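Long-range contacts in glutamate racemase (Campylobacter jejuni, PDB 3UHF), which belongs to the Asp/Glu/hydantoin racemase family and holds D-glutamic acid in a pocket between its two alpha/beta domains: residues E51-G56 / D80-F85; G56-V61 / F252-D257; N132-V137 / T196-I201. All coordinates share one frame; numbering follows the deposited sequence. Where two conformers were deposited one is given.

Contact 1: E51-G56 / D80-F85; sequences EIIYYG and DFFEQF
The rings of Tyr55 and Phe81 lie face to face, their centroids 4.2 Å apart and their planes 20° from parallel. The overlap is shifted toward the rims, with Tyr55 CD1 3.7 Å from Phe81 CE2. Over the opposite face of Phe81, toward its rim, lies Gln84 NE2, and the same NE2 bonds to Phe81 O at 2.9 Å, which pins the amide against the ring. Phe85 is sandwiched as well: Ile53 CG2 sits over the middle of one face, 4.1 Å from the centroid of the Phe85 ring in a CH-pi contact, while Gln84 CG lies over the rim of the other and Phe81 CZ and Phe82 CA border the edge. That methyl reaches the ring because CG2 stands anti to the backbone N of Ile53, while CG1 lies beside that N (chi1 -48°). Phe82 runs alongside the strand. Its CE2 meets Ile53 O within the ring plane at 3.5 Å, and Phe82 CZ lies 3.7 Å from Tyr55 CB. A type I turn from Phe82 to Phe85 brings the last phenyl ring back to the sheet. The last part of helix 68-82 and the turn that follows pack on one face of strand 51-56 through Ile53 and Tyr55, both of which also touch Tyr253 of strand 249-254, while Phe82 reaches Phe30 of strand 26-31; Tyr54 points away, toward helix 37-45.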
loop_
_atom_site.group_PDB
_atom_site.type_symbol
_atom_site.label_atom_id
_atom_site.label_comp_id
_atom_site.label_asym_id
_atom_site.label_seq_id
_atom_site.Cartn_x
_atom_site.Cartn_y
_atom_site.Cartn_z
ATOM N N GLU A 51 9.233 -12.937 -10.663
ATOM C CA GLU A 51 9.535 -11.660 -11.293
ATOM C C GLU A 51 8.447 -10.645 -10.995
ATOM O O GLU A 51 7.262 -10.959 -11.052
ATOM C CB GLU A 51 9.698 -11.835 -12.803
ATOM C CG GLU A 51 10.240 -10.610 -13.526
ATOM C CD GLU A 51 10.683 -10.929 -14.947
ATOM O OE1 GLU A 51 10.211 -11.940 -15.512
ATOM O OE2 GLU A 51 11.512 -10.176 -15.498
ATOM N N ILE A 52 8.859 -9.423 -10.679
ATOM C CA ILE A 52 7.917 -8.371 -10.331
ATOM C C ILE A 52 8.235 -7.104 -11.122
ATOM O O ILE A 52 9.379 -6.640 -11.130
ATOM C CB ILE A 52 7.966 -8.040 -8.832
ATOM C CG1 ILE A 52 7.704 -9.289 -7.980
ATOM C CG2 ILE A 52 6.955 -6.955 -8.503
ATOM C CD1 ILE A 52 7.770 -9.033 -6.487
ATOM N N ILE A 53 7.226 -6.570 -11.803
ATOM C CA ILE A 53 7.371 -5.311 -12.533
ATOM C C ILE A 53 6.712 -4.218 -11.713
ATOM O O ILE A 53 5.499 -4.247 -11.513
ATOM C CB ILE A 53 6.671 -5.362 -13.911
ATOM C CG1 ILE A 53 7.047 -6.635 -14.688
ATOM C CG2 ILE A 53 6.966 -4.095 -14.720
ATOM C CD1 ILE A 53 8.521 -6.814 -14.918
ATOM N N TYR A 54 7.513 -3.265 -11.231
ATOM C CA TYR A 54 7.012 -2.126 -10.455
ATOM C C TYR A 54 6.905 -0.898 -11.357
ATOM O O TYR A 54 7.819 -0.601 -12.117
ATOM C CB TYR A 54 7.950 -1.819 -9.274
ATOM C CG TYR A 54 7.476 -0.708 -8.352
ATOM C CD1 TYR A 54 6.747 -0.997 -7.199
ATOM C CD2 TYR A 54 7.758 0.630 -8.630
ATOM C CE1 TYR A 54 6.315 0.007 -6.349
ATOM C CE2 TYR A 54 7.322 1.647 -7.778
ATOM C CZ TYR A 54 6.602 1.325 -6.644
ATOM O OH TYR A 54 6.165 2.308 -5.787
ATOM N N TYR A 55 5.773 -0.209 -11.280
ATOM C CA TYR A 55 5.583 1.030 -12.017
ATOM C C TYR A 55 5.042 2.077 -11.062
ATOM O O TYR A 55 4.032 1.852 -10.386
ATOM C CB TYR A 55 4.611 0.840 -13.185
ATOM C CG TYR A 55 4.264 2.133 -13.918
ATOM C CD1 TYR A 55 5.242 2.877 -14.566
ATOM C CD2 TYR A 55 2.958 2.586 -13.981
ATOM C CE1 TYR A 55 4.924 4.058 -15.244
ATOM C CE2 TYR A 55 2.627 3.749 -14.654
ATOM C CZ TYR A 55 3.612 4.486 -15.280
ATOM O OH TYR A 55 3.266 5.644 -15.949
ATOM N N GLY A 56 5.727 3.218 -10.990
ATOM C CA GLY A 56 5.289 4.308 -10.139
ATOM C C GLY A 56 5.025 5.535 -10.997
ATOM O O GLY A 56 5.839 5.869 -11.849
ATOM N N ASP A 80 -3.061 0.151 -18.885
ATOM C CA ASP A 80 -2.585 0.149 -20.267
ATOM C C ASP A 80 -1.078 -0.080 -20.341
ATOM O O ASP A 80 -0.611 -0.865 -21.156
ATOM C CB ASP A 80 -2.921 1.465 -20.965
ATOM C CG ASP A 80 -4.392 1.611 -21.271
ATOM O OD1 ASP A 80 -5.126 0.608 -21.206
ATOM O OD2 ASP A 80 -4.807 2.745 -21.588
ATOM N N PHE A 81 -0.325 0.606 -19.485
ATOM C CA PHE A 81 1.127 0.458 -19.451
ATOM C C PHE A 81 1.547 -0.982 -19.203
ATOM O O PHE A 81 2.496 -1.476 -19.809
ATOM C CB PHE A 81 1.753 1.348 -18.371
ATOM C CG PHE A 81 3.226 1.119 -18.188
ATOM C CD1 PHE A 81 4.143 1.720 -19.042
ATOM C CD2 PHE A 81 3.697 0.293 -17.178
ATOM C CE1 PHE A 81 5.502 1.504 -18.888
ATOM C CE2 PHE A 81 5.054 0.070 -17.019
ATOM C CZ PHE A 81 5.958 0.675 -17.875
ATOM N N PHE A 82 0.832 -1.650 -18.303
ATOM C CA PHE A 82 1.183 -2.999 -17.886
ATOM C C PHE A 82 0.873 -4.055 -18.937
ATOM O O PHE A 82 1.447 -5.147 -18.922
ATOM C CB PHE A 82 0.458 -3.351 -16.587
ATOM C CG PHE A 82 1.220 -2.981 -15.357
ATOM C CD1 PHE A 82 0.839 -1.895 -14.592
ATOM C CD2 PHE A 82 2.334 -3.707 -14.975
ATOM C CE1 PHE A 82 1.546 -1.548 -13.463
ATOM C CE2 PHE A 82 3.040 -3.360 -13.840
ATOM C CZ PHE A 82 2.647 -2.280 -13.091
ATOM N N GLU A 83 -0.032 -3.739 -19.853
ATOM C CA GLU A 83 -0.520 -4.765 -20.773
ATOM C C GLU A 83 0.556 -5.252 -21.745
ATOM O O GLU A 83 0.384 -6.274 -22.404
ATOM C CB GLU A 83 -1.787 -4.305 -21.506
ATOM C CG GLU A 83 -1.554 -3.498 -22.762
ATOM C CD GLU A 83 -2.857 -3.152 -23.468
ATOM O OE1 GLU A 83 -3.921 -3.228 -22.815
ATOM O OE2 GLU A 83 -2.818 -2.811 -24.671
ATOM N N GLN A 84 1.676 -4.537 -21.802
ATOM C CA GLN A 84 2.800 -4.936 -22.639
ATOM C C GLN A 84 3.657 -6.019 -21.979
ATOM O O GLN A 84 4.555 -6.573 -22.613
ATOM C CB GLN A 84 3.673 -3.722 -22.966
ATOM C CG GLN A 84 4.410 -3.163 -21.762
ATOM C CD GLN A 84 5.164 -1.872 -22.065
ATOM O OE1 GLN A 84 6.194 -1.883 -22.742
ATOM N NE2 GLN A 84 4.653 -0.754 -21.556
ATOM N N PHE A 85 3.375 -6.333 -20.717
ATOM C CA PHE A 85 4.267 -7.195 -19.936
ATOM C C PHE A 85 3.829 -8.650 -19.738
ATOM O O PHE A 85 4.635 -9.481 -19.317
ATOM C CB PHE A 85 4.570 -6.558 -18.575
ATOM C CG PHE A 85 5.454 -5.349 -18.662
ATOM C CD1 PHE A 85 6.805 -5.484 -18.936
ATOM C CD2 PHE A 85 4.937 -4.079 -18.479
ATOM C CE1 PHE A 85 7.621 -4.375 -19.025
ATOM C CE2 PHE A 85 5.751 -2.968 -18.565
ATOM C CZ PHE A 85 7.094 -3.118 -18.840
#

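Contact 2: G56-V61 / F252-D257; sequences GDTARV and FYASSD
Ser255 OG is gripped by two groups of the facing loop. Ser255 OG donates to Asp57 OD1 at 2.6 Å, the shortest polar bond here, and accepts from Ala59 N at 2.9 Å along a nearly straight N-H line (163°). Both bonds depend on the hydroxyl sitting between the backbone N and the carbonyl carbon of its own residue (chi1 55°), and together they fix its rotation. Asp57 offers OD1 by its anti lone pair, away from the other oxygen, and its second oxygen is used elsewhere. Arg60 approaches Asp57 OD2 side-on with two nitrogens, both of which have that oxygen in the guanidinium plane: NE meets the syn lone pair at 2.8 Å, whereas NH2 comes from above the carboxylate plane at 3.2 Å. Tyr63 OH also bonds to OD2, so Asp57 ties Ser255 to a residue lining the D-glutamic acid pocket. Arg60 is steadied further by a salt bridge to Glu77 and a cation-pi contact with Phe74. Past Ser255, Thr58 OG1 donates to Ser256 O at 2.9 Å, and Ala59 CB packs 3.8 Å from Ser256 CB. The backbones meet at a single parallel bridge between Gly56 and Ala254, where Gly56 N bonds to Tyr253 O at 3.1 Å and Ser255 N returns a bond to Gly56 O at 3.3 Å. Asp57 then centres an inverse gamma turn that takes the chain out of the sheet. This is the C-terminal edge of a parallel alpha/beta sheet, where loops leaving adjacent strands commonly build the ligand site; Val61, farther along this loop, touches D-glutamic acid.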
loop_
_atom_site.group_PDB
_atom_site.type_symbol
_atom_site.label_atom_id
_atom_site.label_comp_id
_atom_site.label_asym_id
_atom_site.label_seq_id
_atom_site.Cartn_x
_atom_site.Cartn_y
_atom_site.Cartn_z
ATOM N N GLY A 56 5.727 3.218 -10.990
ATOM C CA GLY A 56 5.289 4.308 -10.139
ATOM C C GLY A 56 5.025 5.535 -10.997
ATOM O O GLY A 56 5.839 5.869 -11.849
ATOM N N ASP A 57 3.879 6.186 -10.797
ATOM C CA ASP A 57 3.507 7.335 -11.641
ATOM C C ASP A 57 4.130 8.624 -11.095
ATOM O O ASP A 57 3.442 9.588 -10.747
ATOM C CB ASP A 57 1.984 7.459 -11.735
ATOM C CG ASP A 57 1.537 8.501 -12.754
ATOM O OD1 ASP A 57 2.379 8.974 -13.564
ATOM O OD2 ASP A 57 0.334 8.838 -12.747
ATOM N N THR A 58 5.446 8.628 -10.995
ATOM C CA THR A 58 6.117 9.705 -10.276
ATOM C C THR A 58 5.996 11.074 -10.953
ATOM O O THR A 58 6.296 12.086 -10.338
ATOM C CB THR A 58 7.602 9.370 -10.049
ATOM O OG1 THR A 58 8.207 9.063 -11.306
ATOM C CG2 THR A 58 7.733 8.162 -9.114
ATOM N N ALA A 59 5.566 11.114 -12.210
ATOM C CA ALA A 59 5.387 12.403 -12.881
ATOM C C ALA A 59 4.157 13.121 -12.340
ATOM O O ALA A 59 4.089 14.343 -12.360
ATOM C CB ALA A 59 5.262 12.222 -14.398
ATOM N N ARG A 60 3.177 12.358 -11.857
ATOM C CA ARG A 60 1.899 12.960 -11.486
ATOM C C ARG A 60 1.546 12.834 -10.002
ATOM O O ARG A 60 0.542 13.386 -9.551
ATOM C CB ARG A 60 0.781 12.408 -12.385
ATOM C CG ARG A 60 1.091 12.582 -13.863
ATOM C CD ARG A 60 -0.071 12.213 -14.776
ATOM N NE ARG A 60 -0.382 10.791 -14.691
ATOM C CZ ARG A 60 -1.052 10.128 -15.628
ATOM N NH1 ARG A 60 -1.475 10.760 -16.724
ATOM N NH2 ARG A 60 -1.289 8.832 -15.477
ATOM N N VAL A 61 2.382 12.115 -9.254
ATOM C CA VAL A 61 2.197 11.887 -7.820
ATOM C C VAL A 61 2.182 13.261 -7.101
ATOM O O VAL A 61 2.863 14.200 -7.538
ATOM C CB VAL A 61 3.346 10.970 -7.299
ATOM C CG1 VAL A 61 4.680 11.716 -7.286
ATOM C CG2 VAL A 61 3.042 10.351 -5.912
ATOM N N PHE A 252 12.035 -1.926 -12.639
ATOM C CA PHE A 252 11.442 -0.663 -12.218
ATOM C C PHE A 252 11.149 0.243 -13.401
ATOM O O PHE A 252 12.005 0.448 -14.264
ATOM C CB PHE A 252 12.381 0.049 -11.244
ATOM C CG PHE A 252 12.580 -0.696 -9.963
ATOM C CD1 PHE A 252 13.665 -1.545 -9.799
ATOM C CD2 PHE A 252 11.671 -0.555 -8.924
ATOM C CE1 PHE A 252 13.841 -2.242 -8.615
ATOM C CE2 PHE A 252 11.839 -1.253 -7.737
ATOM C CZ PHE A 252 12.924 -2.103 -7.588
ATOM N N TYR A 253 9.939 0.785 -13.430
ATOM C CA TYR A 253 9.563 1.795 -14.409
ATOM C C TYR A 253 8.906 2.980 -13.719
ATOM O O TYR A 253 8.287 2.829 -12.670
ATOM C CB TYR A 253 8.612 1.204 -15.440
ATOM C CG TYR A 253 9.214 0.058 -16.221
ATOM C CD1 TYR A 253 9.879 0.284 -17.422
ATOM C CD2 TYR A 253 9.118 -1.249 -15.764
ATOM C CE1 TYR A 253 10.430 -0.764 -18.142
ATOM C CE2 TYR A 253 9.665 -2.309 -16.481
ATOM C CZ TYR A 253 10.319 -2.060 -17.665
ATOM O OH TYR A 253 10.860 -3.108 -18.381
ATOM N N ALA A 254 9.049 4.169 -14.299
ATOM C CA ALA A 254 8.409 5.335 -13.721
ATOM C C ALA A 254 8.090 6.343 -14.807
ATOM O O ALA A 254 8.776 6.398 -15.835
ATOM C CB ALA A 254 9.300 5.969 -12.645
ATOM N N SER A 255 7.059 7.146 -14.580
ATOM C CA SER A 255 6.672 8.145 -15.572
ATOM C C SER A 255 7.596 9.366 -15.549
ATOM O O SER A 255 7.481 10.254 -16.397
ATOM C CB SER A 255 5.212 8.548 -15.396
ATOM O OG SER A 255 4.956 8.983 -14.074
ATOM N N SER A 256 8.505 9.412 -14.581
ATOM C CA SER A 256 9.552 10.439 -14.572
ATOM C C SER A 256 10.762 9.952 -13.783
ATOM O O SER A 256 10.606 9.183 -12.844
ATOM C CB SER A 256 9.027 11.745 -13.974
ATOM O OG SER A 256 8.703 11.579 -12.607
ATOM N N ASP A 257 11.956 10.387 -14.184
ATOM C CA ASP A 257 13.187 10.163 -13.414
ATOM C C ASP A 257 13.251 8.778 -12.764
ATOM O O ASP A 257 13.246 8.655 -11.537
ATOM C CB ASP A 257 13.332 11.246 -12.340
ATOM C CG ASP A 257 14.714 11.257 -11.698
ATOM O OD1 ASP A 257 15.606 10.528 -12.178
ATOM O OD2 ASP A 257 14.908 11.996 -10.710
#

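Contact 3: N132-V137 / T196-I201; sequences NKEILV and TPDALI
The side chain of Asp198 reaches across to the chain that leads into strand 135-139. Asp198 CB lies 3.5 Å from Glu134 O, its CG rests 3.6 Å from Lys133 CD, and OD1 has a long, weak ion pair with Lys221. Asp198 OD2 lies 3.4 Å from Lys133 CD and accepts Glu134 N at 2.8 Å, through its anti lone pair and on an almost straight line (169°). Setting CG opposite the carbonyl carbon (chi1 -63°) turns the carboxylate back toward that N-H. Glu134 O in turn receives Ala199 N, with a weak second bond from Asp198 N, so Glu134 is held through both its N-H and its carbonyl. Beyond it the strands run parallel: Leu136 N bonds to Ala199 O, and Ile201 N to Leu136 O at 2.8 Å. On one face Leu136 and Leu200 lie side by side, Leu136 CD2 3.6 Å from Leu200 CD1, and Pro197 CG touches Leu136 CB; Phe218 of helix 211-218 covers this group. On the other, Ile201 CD1 meets the CG2 methyls of Ile135 and Val137, beneath helices 117-128 and 148-155. Two central parallel strands with helices packed on both faces are the hallmark of a three-layer alpha/beta sandwich.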
loop_
_atom_site.group_PDB
_atom_site.type_symbol
_atom_site.label_atom_id
_atom_site.label_comp_id
_atom_site.label_asym_id
_atom_site.label_seq_id
_atom_site.Cartn_x
_atom_site.Cartn_y
_atom_site.Cartn_z
ATOM N N ASN A 132 -14.942 -4.784 19.724
ATOM C CA ASN A 132 -15.016 -3.687 20.682
ATOM C C ASN A 132 -13.727 -2.870 20.761
ATOM O O ASN A 132 -13.719 -1.780 21.325
ATOM C CB ASN A 132 -15.383 -4.225 22.066
ATOM C CG ASN A 132 -16.773 -4.820 22.098
ATOM O OD1 ASN A 132 -17.730 -4.196 21.639
ATOM N ND2 ASN A 132 -16.890 -6.043 22.614
ATOM N N LYS A 133 -12.638 -3.400 20.208
ATOM C CA LYS A 133 -11.348 -2.710 20.263
ATOM C C LYS A 133 -11.323 -1.457 19.388
ATOM O O LYS A 133 -12.057 -1.350 18.410
ATOM C CB LYS A 133 -10.207 -3.655 19.883
ATOM C CG LYS A 133 -9.955 -4.759 20.904
ATOM C CD LYS A 133 -9.514 -4.177 22.235
ATOM C CE LYS A 133 -9.471 -5.242 23.319
ATOM N NZ LYS A 133 -8.537 -6.343 22.945
ATOM N N GLU A 134 -10.457 -0.518 19.761
ATOM C CA GLU A 134 -10.342 0.776 19.093
ATOM C C GLU A 134 -9.429 0.713 17.874
ATOM O O GLU A 134 -8.300 0.238 17.965
ATOM C CB GLU A 134 -9.759 1.801 20.068
ATOM C CG GLU A 134 -10.464 1.874 21.408
ATOM C CD GLU A 134 -11.493 2.982 21.460
ATOM O OE1 GLU A 134 -11.491 3.835 20.545
ATOM O OE2 GLU A 134 -12.312 2.987 22.407
ATOM N N ILE A 135 -9.906 1.223 16.743
ATOM C CA ILE A 135 -9.083 1.299 15.548
ATOM C C ILE A 135 -8.901 2.755 15.111
ATOM O O ILE A 135 -9.859 3.520 15.061
ATOM C CB ILE A 135 -9.746 0.549 14.368
ATOM C CG1 ILE A 135 -9.965 -0.919 14.725
ATOM C CG2 ILE A 135 -8.902 0.669 13.082
ATOM C CD1 ILE A 135 -10.764 -1.658 13.683
ATOM N N LEU A 136 -7.668 3.122 14.790
ATOM C CA LEU A 136 -7.399 4.404 14.142
ATOM C C LEU A 136 -6.889 4.108 12.733
ATOM O O LEU A 136 -5.920 3.363 12.557
ATOM C CB LEU A 136 -6.362 5.204 14.930
ATOM C CG LEU A 136 -5.851 6.460 14.204
ATOM C CD1 LEU A 136 -7.025 7.372 13.880
ATOM C CD2 LEU A 136 -4.807 7.169 15.068
ATOM N N VAL A 137 -7.577 4.643 11.730
ATOM C CA VAL A 137 -7.126 4.510 10.355
ATOM C C VAL A 137 -6.511 5.844 9.952
ATOM O O VAL A 137 -7.167 6.870 10.071
ATOM C CB VAL A 137 -8.299 4.242 9.410
ATOM C CG1 VAL A 137 -7.797 4.093 7.981
ATOM C CG2 VAL A 137 -9.052 2.981 9.852
ATOM N N THR A 196 -5.911 6.785 22.336
ATOM C CA THR A 196 -4.903 5.821 21.905
ATOM C C THR A 196 -5.568 4.549 21.393
ATOM O O THR A 196 -6.345 3.926 22.106
ATOM C CB THR A 196 -3.943 5.472 23.051
ATOM O OG1 THR A 196 -3.284 6.666 23.492
ATOM C CG2 THR A 196 -2.900 4.470 22.584
ATOM N N PRO A 197 -5.264 4.158 20.149
ATOM C CA PRO A 197 -5.986 3.018 19.575
ATOM C C PRO A 197 -5.347 1.670 19.905
ATOM O O PRO A 197 -4.162 1.591 20.234
ATOM C CB PRO A 197 -5.900 3.293 18.075
ATOM C CG PRO A 197 -4.589 3.984 17.917
ATOM C CD PRO A 197 -4.410 4.830 19.154
ATOM N N ASP A 198 -6.143 0.608 19.824
ATOM C CA ASP A 198 -5.608 -0.737 19.947
ATOM C C ASP A 198 -4.912 -1.170 18.664
ATOM O O ASP A 198 -3.958 -1.957 18.699
ATOM C CB ASP A 198 -6.719 -1.719 20.327
ATOM C CG ASP A 198 -7.325 -1.397 21.681
ATOM O OD1 ASP A 198 -6.617 -1.577 22.694
ATOM O OD2 ASP A 198 -8.498 -0.955 21.736
ATOM N N ALA A 199 -5.390 -0.657 17.531
ATOM C CA ALA A 199 -4.734 -0.898 16.250
ATOM C C ALA A 199 -4.651 0.383 15.430
ATOM O O ALA A 199 -5.609 1.150 15.362
ATOM C CB ALA A 199 -5.461 -1.967 15.458
ATOM N N LEU A 200 -3.503 0.595 14.799
ATOM C CA LEU A 200 -3.328 1.744 13.897
ATOM C C LEU A 200 -3.117 1.198 12.494
ATOM O O LEU A 200 -2.117 0.519 12.228
ATOM C CB LEU A 200 -2.106 2.545 14.328
ATOM C CG LEU A 200 -1.687 3.719 13.434
ATOM C CD1 LEU A 200 -2.784 4.761 13.389
ATOM C CD2 LEU A 200 -0.395 4.320 13.962
ATOM N N ILE A 201 -4.070 1.438 11.599
ATOM C CA ILE A 201 -3.895 0.963 10.239
ATOM C C ILE A 201 -3.056 1.973 9.458
ATOM O O ILE A 201 -3.450 3.136 9.289
ATOM C CB ILE A 201 -5.225 0.712 9.505
ATOM C CG1 ILE A 201 -6.118 -0.244 10.323
ATOM C CG2 ILE A 201 -4.929 0.093 8.151
ATOM C CD1 ILE A 201 -7.434 -0.617 9.629
#

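Contacts 1 and 2 belong to one five-stranded sheet. Their centres are 12 Å apart and they share Gly56, the last residue of strand 51-56; the strand borders 249-254 along its length and meets 80-85 mainly through side chains on one face. Tyr54 O and Tyr253 N, 2.9 Å apart, are probably hydrogen-bonded and join contact 1 to contact 2, and Tyr55 OH packs 3.5 Å from Ser255 CB. Contact 3 lies in the four-stranded sheet on the opposite side of the chain's centre, its own centre about 35 Å from that of contact 1 and 33 Å from that of contact 2. D-glutamic acid sits between the sheets, about 8 Å from the side chain of Asp57, 10 Å from that of Val137 and 12 Å from that of Tyr55.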